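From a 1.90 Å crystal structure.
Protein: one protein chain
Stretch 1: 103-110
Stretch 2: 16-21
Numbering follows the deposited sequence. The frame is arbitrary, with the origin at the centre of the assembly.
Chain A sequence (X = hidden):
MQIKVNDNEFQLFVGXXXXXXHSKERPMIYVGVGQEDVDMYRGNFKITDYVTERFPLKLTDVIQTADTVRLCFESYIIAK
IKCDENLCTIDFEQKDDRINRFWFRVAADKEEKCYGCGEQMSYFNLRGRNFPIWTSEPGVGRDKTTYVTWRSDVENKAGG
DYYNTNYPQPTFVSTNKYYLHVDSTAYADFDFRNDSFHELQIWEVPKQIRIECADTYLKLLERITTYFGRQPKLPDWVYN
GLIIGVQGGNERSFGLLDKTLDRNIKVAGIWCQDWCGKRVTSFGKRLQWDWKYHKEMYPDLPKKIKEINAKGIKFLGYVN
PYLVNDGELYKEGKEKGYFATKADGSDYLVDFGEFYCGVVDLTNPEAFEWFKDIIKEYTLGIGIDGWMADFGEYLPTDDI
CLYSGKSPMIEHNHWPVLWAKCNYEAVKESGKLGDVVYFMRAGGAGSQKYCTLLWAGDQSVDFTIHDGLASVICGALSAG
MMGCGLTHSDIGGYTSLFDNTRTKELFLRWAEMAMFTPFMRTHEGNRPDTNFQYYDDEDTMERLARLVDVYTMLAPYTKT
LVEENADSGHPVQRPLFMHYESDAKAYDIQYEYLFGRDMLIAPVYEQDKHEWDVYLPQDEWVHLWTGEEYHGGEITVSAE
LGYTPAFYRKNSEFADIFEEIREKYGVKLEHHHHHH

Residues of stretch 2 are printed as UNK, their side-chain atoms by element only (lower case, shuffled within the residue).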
ATOM      1  N   TRP A 103      10.848 -13.993 -16.154  1.00 28.20           N
ATOM      2  CA  TRP A 103      10.133 -12.894 -16.788  1.00 30.51           C
ATOM      3  C   TRP A 103      10.166 -13.088 -18.299  1.00 34.03           C
ATOM      4  O   TRP A 103      11.246 -13.125 -18.902  1.00 38.57           O
ATOM      5  CB  TRP A 103      10.743 -11.541 -16.421  1.00 30.15           C
ATOM      6  CG  TRP A 103      10.597 -11.090 -14.988  1.00 33.72           C
ATOM      7  CD1 TRP A 103       9.607 -10.292 -14.472  1.00 30.76           C
ATOM      8  CD2 TRP A 103      11.500 -11.351 -13.913  1.00 29.32           C
ATOM      9  NE1 TRP A 103       9.835 -10.061 -13.140  1.00 30.60           N
ATOM     10  CE2 TRP A 103      10.996 -10.691 -12.774  1.00 31.34           C
ATOM     11  CE3 TRP A 103      12.694 -12.073 -13.801  1.00 30.25           C
ATOM     12  CZ2 TRP A 103      11.637 -10.743 -11.537  1.00 30.36           C
ATOM     13  CZ3 TRP A 103      13.330 -12.117 -12.583  1.00 31.39           C
ATOM     14  CH2 TRP A 103      12.798 -11.455 -11.460  1.00 31.78           C
ATOM     15  N   PHE A 104       8.989 -13.207 -18.905  1.00 31.14           N
ATOM     16  CA  PHE A 104       8.841 -13.428 -20.337  1.00 32.94           C
ATOM     17  C   PHE A 104       8.216 -12.186 -20.951  1.00 35.98           C
ATOM     18  O   PHE A 104       7.161 -11.725 -20.491  1.00 31.96           O
ATOM     19  CB  PHE A 104       7.970 -14.663 -20.613  1.00 29.25           C
ATOM     20  CG  PHE A 104       7.870 -15.030 -22.072  1.00 31.22           C
ATOM     21  CD1 PHE A 104       8.831 -15.825 -22.664  1.00 34.59           C
ATOM     22  CD2 PHE A 104       6.817 -14.570 -22.846  1.00 31.61           C
ATOM     23  CE1 PHE A 104       8.754 -16.159 -24.009  1.00 33.09           C
ATOM     24  CE2 PHE A 104       6.725 -14.900 -24.193  1.00 40.83           C
ATOM     25  CZ  PHE A 104       7.695 -15.700 -24.772  1.00 33.01           C
ATOM     26  N   ARG A 105       8.855 -11.642 -21.983  1.00 32.70           N
ATOM     27  CA  ARG A 105       8.350 -10.436 -22.620  1.00 31.17           C
ATOM     28  C   ARG A 105       7.657 -10.732 -23.939  1.00 35.52           C
ATOM     29  O   ARG A 105       8.099 -11.577 -24.722  1.00 34.13           O
ATOM     30  CB  ARG A 105       9.475  -9.433 -22.833  1.00 35.97           C
ATOM     31  CG  ARG A 105       9.917  -8.822 -21.518  1.00 39.69           C
ATOM     32  CD  ARG A 105      10.636  -7.545 -21.769  1.00 38.84           C
ATOM     33  NE  ARG A 105      10.928  -6.833 -20.540  1.00 37.42           N
ATOM     34  CZ  ARG A 105      11.644  -5.723 -20.514  1.00 40.95           C
ATOM     35  NH1 ARG A 105      12.119  -5.234 -21.651  1.00 36.11           N
ATOM     36  NH2 ARG A 105      11.880  -5.105 -19.374  1.00 30.31           N
ATOM     37  N   VAL A 106       6.562 -10.023 -24.175  1.00 33.55           N
ATOM     38  CA  VAL A 106       5.805 -10.100 -25.414  1.00 35.14           C
ATOM     39  C   VAL A 106       5.838  -8.727 -26.062  1.00 39.46           C
ATOM     40  O   VAL A 106       5.523  -7.726 -25.409  1.00 38.52           O
ATOM     41  CB  VAL A 106       4.351 -10.542 -25.165  1.00 29.89           C
ATOM     42  CG1 VAL A 106       3.586 -10.541 -26.451  1.00 31.60           C
ATOM     43  CG2 VAL A 106       4.307 -11.905 -24.504  1.00 35.86           C
ATOM     44  N   ALA A 107       6.186  -8.685 -27.349  1.00 33.59           N
ATOM     45  CA  ALA A 107       6.228  -7.422 -28.072  1.00 31.97           C
ATOM     46  C   ALA A 107       4.836  -6.812 -28.169  1.00 31.44           C
ATOM     47  O   ALA A 107       3.850  -7.504 -28.421  1.00 34.12           O
ATOM     48  CB  ALA A 107       6.808  -7.640 -29.477  1.00 37.63           C
ATOM     49  N   ALA A 108       4.757  -5.496 -27.997  1.00 38.59           N
ATOM     50  CA  ALA A 108       3.469  -4.819 -28.005  1.00 35.55           C
ATOM     51  C   ALA A 108       3.641  -3.418 -28.568  1.00 37.12           C
ATOM     52  O   ALA A 108       4.757  -2.929 -28.740  1.00 40.90           O
ATOM     53  CB  ALA A 108       2.870  -4.769 -26.598  1.00 32.75           C
ATOM     54  N   ASP A 109       2.521  -2.764 -28.845  1.00 39.75           N
ATOM     55  CA  ASP A 109       2.542  -1.361 -29.223  1.00 43.03           C
ATOM     56  C   ASP A 109       1.503  -0.609 -28.401  1.00 46.77           C
ATOM     57  O   ASP A 109       0.655  -1.207 -27.729  1.00 39.03           O
ATOM     58  CB  ASP A 109       2.318  -1.175 -30.734  1.00 44.30           C
ATOM     59  CG  ASP A 109       0.972  -1.696 -31.212  1.00 49.30           C
ATOM     60  OD1 ASP A 109      -0.014  -1.660 -30.448  1.00 44.08           O
ATOM     61  OD2 ASP A 109       0.897  -2.139 -32.377  1.00 52.82           O
ATOM     62  N   LYS A 110       1.567   0.723 -28.482  1.00 43.77           N
ATOM     63  CA  LYS A 110       0.815   1.565 -27.558  1.00 45.70           C
ATOM     64  C   LYS A 110      -0.692   1.373 -27.696  1.00 43.25           C
ATOM     65  O   LYS A 110      -1.415   1.455 -26.699  1.00 38.22           O
ATOM     66  CB  LYS A 110       1.195   3.034 -27.769  1.00 49.06           C
ATOM     67  CG  LYS A 110       0.568   3.991 -26.765  1.00 56.26           C
ATOM     68  CD  LYS A 110       0.953   5.448 -27.037  1.00 66.26           C
ATOM     69  CE  LYS A 110       0.377   6.382 -25.972  1.00 71.71           C
ATOM     70  NZ  LYS A 110       0.779   7.806 -26.169  1.00 83.45           N
ATOM     71  N   UNK A  16       1.402  -9.644 -40.050  1.00 57.26           N
ATOM     72  CA  UNK A  16       2.543  -8.754 -40.206  1.00 68.14           C
ATOM     73  C   UNK A  16       2.855  -7.993 -38.921  1.00 62.81           C
ATOM     74  O   UNK A  16       3.561  -6.978 -38.956  1.00 63.82           O
ATOM     75  o   UNK A  16       0.482  -8.157 -44.404  1.00 78.27           O
ATOM     76  c   UNK A  16       2.119  -8.486 -42.707  1.00 72.29           C
ATOM     77  c   UNK A  16       1.379  -7.623 -43.712  1.00 81.57           C
ATOM     78  o   UNK A  16       1.684  -6.410 -43.795  1.00 72.73           O
ATOM     79  c   UNK A  16       2.299  -7.790 -41.367  1.00 69.77           C
ATOM     80  N   UNK A  17       2.351  -8.465 -37.784  1.00 59.73           N
ATOM     81  CA  UNK A  17       2.608  -7.851 -36.486  1.00 57.98           C
ATOM     82  C   UNK A  17       3.560  -8.745 -35.702  1.00 46.30           C
ATOM     83  O   UNK A  17       3.273  -9.926 -35.489  1.00 47.56           O
ATOM     84  c   UNK A  17      -0.198  -4.362 -34.326  1.00 55.01           C
ATOM     85  c   UNK A  17       1.249  -6.347 -34.910  1.00 53.05           C
ATOM     86  n   UNK A  17      -1.454  -3.618 -34.654  1.00 57.11           N
ATOM     87  c   UNK A  17       1.304  -7.632 -35.720  1.00 51.98           C
ATOM     88  c   UNK A  17      -0.102  -5.667 -35.101  1.00 55.86           C
ATOM     89  N   UNK A  18       4.688  -8.184 -35.283  1.00 49.99           N
ATOM     90  CA  UNK A  18       5.666  -8.918 -34.490  1.00 50.24           C
ATOM     91  C   UNK A  18       5.162  -9.029 -33.053  1.00 50.75           C
ATOM     92  O   UNK A  18       4.898  -8.010 -32.407  1.00 47.35           O
ATOM     93  c   UNK A  18       7.018  -8.210 -34.542  1.00 48.99           C
ATOM     94  c   UNK A  18       8.184  -9.018 -33.992  1.00 54.93           C
ATOM     95  c   UNK A  18       9.357  -5.787 -34.057  1.00 70.60           C
ATOM     96  n   UNK A  18       9.429  -6.945 -33.409  1.00 68.16           N
ATOM     97  n   UNK A  18       9.357  -5.771 -35.384  1.00 77.25           N
ATOM     98  n   UNK A  18       9.288  -4.644 -33.382  1.00 70.37           N
ATOM     99  c   UNK A  18       9.503  -8.251 -34.065  1.00 58.42           C
ATOM    100  N   UNK A  19       5.016 -10.254 -32.549  1.00 44.12           N
ATOM    101  CA  UNK A  19       4.577 -10.446 -31.170  1.00 41.40           C
ATOM    102  C   UNK A  19       5.686 -10.948 -30.248  1.00 42.74           C
ATOM    103  O   UNK A  19       5.570 -10.774 -29.024  1.00 42.31           O
ATOM    104  c   UNK A  19       3.351 -11.378 -31.081  1.00 40.92           C
ATOM    105  c   UNK A  19       3.702 -12.789 -31.526  1.00 44.82           C
ATOM    106  c   UNK A  19       2.636 -13.801 -31.142  1.00 43.64           C
ATOM    107  c   UNK A  19       2.182 -10.833 -31.888  1.00 39.00           C
ATOM    108  N   UNK A  20       6.742 -11.562 -30.774  1.00 36.73           N
ATOM    109  CA  UNK A  20       7.867 -11.996 -29.955  1.00 35.44           C
ATOM    110  C   UNK A  20       9.165 -11.519 -30.579  1.00 42.55           C
ATOM    111  O   UNK A  20       9.312 -11.515 -31.805  1.00 40.94           O
ATOM    112  c   UNK A  20       7.926 -13.526 -29.801  1.00 36.81           C
ATOM    113  c   UNK A  20       6.852 -14.225 -28.967  1.00 37.36           C
ATOM    114  c   UNK A  20       7.207 -15.688 -28.776  1.00 33.09           C
ATOM    115  c   UNK A  20       6.674 -13.539 -27.606  1.00 30.74           C
ATOM    116  N   UNK A  21      10.114 -11.137 -29.731  1.00 38.64           N
ATOM    117  CA  UNK A  21      11.441 -10.778 -30.206  1.00 44.03           C
ATOM    118  C   UNK A  21      12.461 -11.070 -29.122  1.00 44.20           C
ATOM    119  O   UNK A  21      12.209 -10.814 -27.940  1.00 44.40           O
ATOM    120  o   UNK A  21      14.122  -6.919 -31.650  1.00 74.30           O
ATOM    121  c   UNK A  21      12.993  -7.405 -31.420  1.00 71.21           C
ATOM    122  c   UNK A  21      11.521  -9.303 -30.610  1.00 49.81           C
ATOM    123  c   UNK A  21      12.903  -8.885 -31.102  1.00 64.74           C
ATOM    124  o   UNK A  21      11.940  -6.728 -31.435  1.00 71.58           O
TER
HETATM  125  O   HOH W   1      -2.596  -2.288 -31.773  1.00 43.84           O

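Position 16 carries three carbons, the third bearing two oxygens: an unbranched chain ending in a carboxylate. Its CB, the side-chain atom nearest stretch 1, is 10.7 Å from Asp109 OD2, so nothing there constrains it, and a charged group suits so exposed a loop site. Three carbons before the oxygens make it Glu16.

Position 17 has four carbons in a row ending in nitrogen, and its CA-to-CB bond points toward stretch 1. The last carbon lies 3.2 Å from Asp109 OD2. A straight chain closed by a single nitrogen is lysine, and Lys17 can carry its charge out to the acid: Lys17 NZ forms a salt bridge with Asp109 OD2 at 3.6 Å. A water joins the same pair, donating to Asp109 OD1 at 3.0 Å and accepting a weak hydrogen bond from Lys17 NZ at 3.4 Å.

At position 18 three carbons lead to a nitrogen and then to a carbon holding two more nitrogens, a guanidinium group. This is Arg18. Its side chain comes no nearer than 4.8 Å, from Arg18 NE to Ala107 CB, but its backbone does: Ala107 CB packs 3.5 Å from Arg18 O. The long polar chain suits an exposed position.

Position 19 shows four carbons forked at the first, one arm two carbons long, the pattern of isoleucine. The end of the Ile19 side chain leads away from stretch 1, and its apolar surface is suited to a buried site. The main chain makes the link, with Ala107 N donating a hydrogen bond to Ile19 O at 2.7 Å.

Position 20 also has four carbons, now forked at the second. One branch tip reaches Phe104 and Val106, and this fork makes it Leu20. Although its CA-to-CB bond points away, the end of the chain returns: Leu20 CD2 lies 3.7 Å from Phe104 CE2, obliquely to the ring, and 4.2 Å from Val106 CG2. An apolar side chain suits so buried a site.

Position 21 again has three carbons with two oxygens on the third: Glu21. It makes no close contact with stretch 1. Its acid instead serves its own strand, where Glu21 OE1 and Arg18 NE form a salt bridge at 3.2 Å.

The strands run nearly antiparallel, at 165°, and are joined by one hydrogen bond, at Ala107. The small Ala107 side chain points toward stretch 2 and packs against its backbone. Apolar packing around Leu20 and the Lys17–Asp109 salt bridge complete the contact.

Stretch 2, residues 16-21: EKRILE
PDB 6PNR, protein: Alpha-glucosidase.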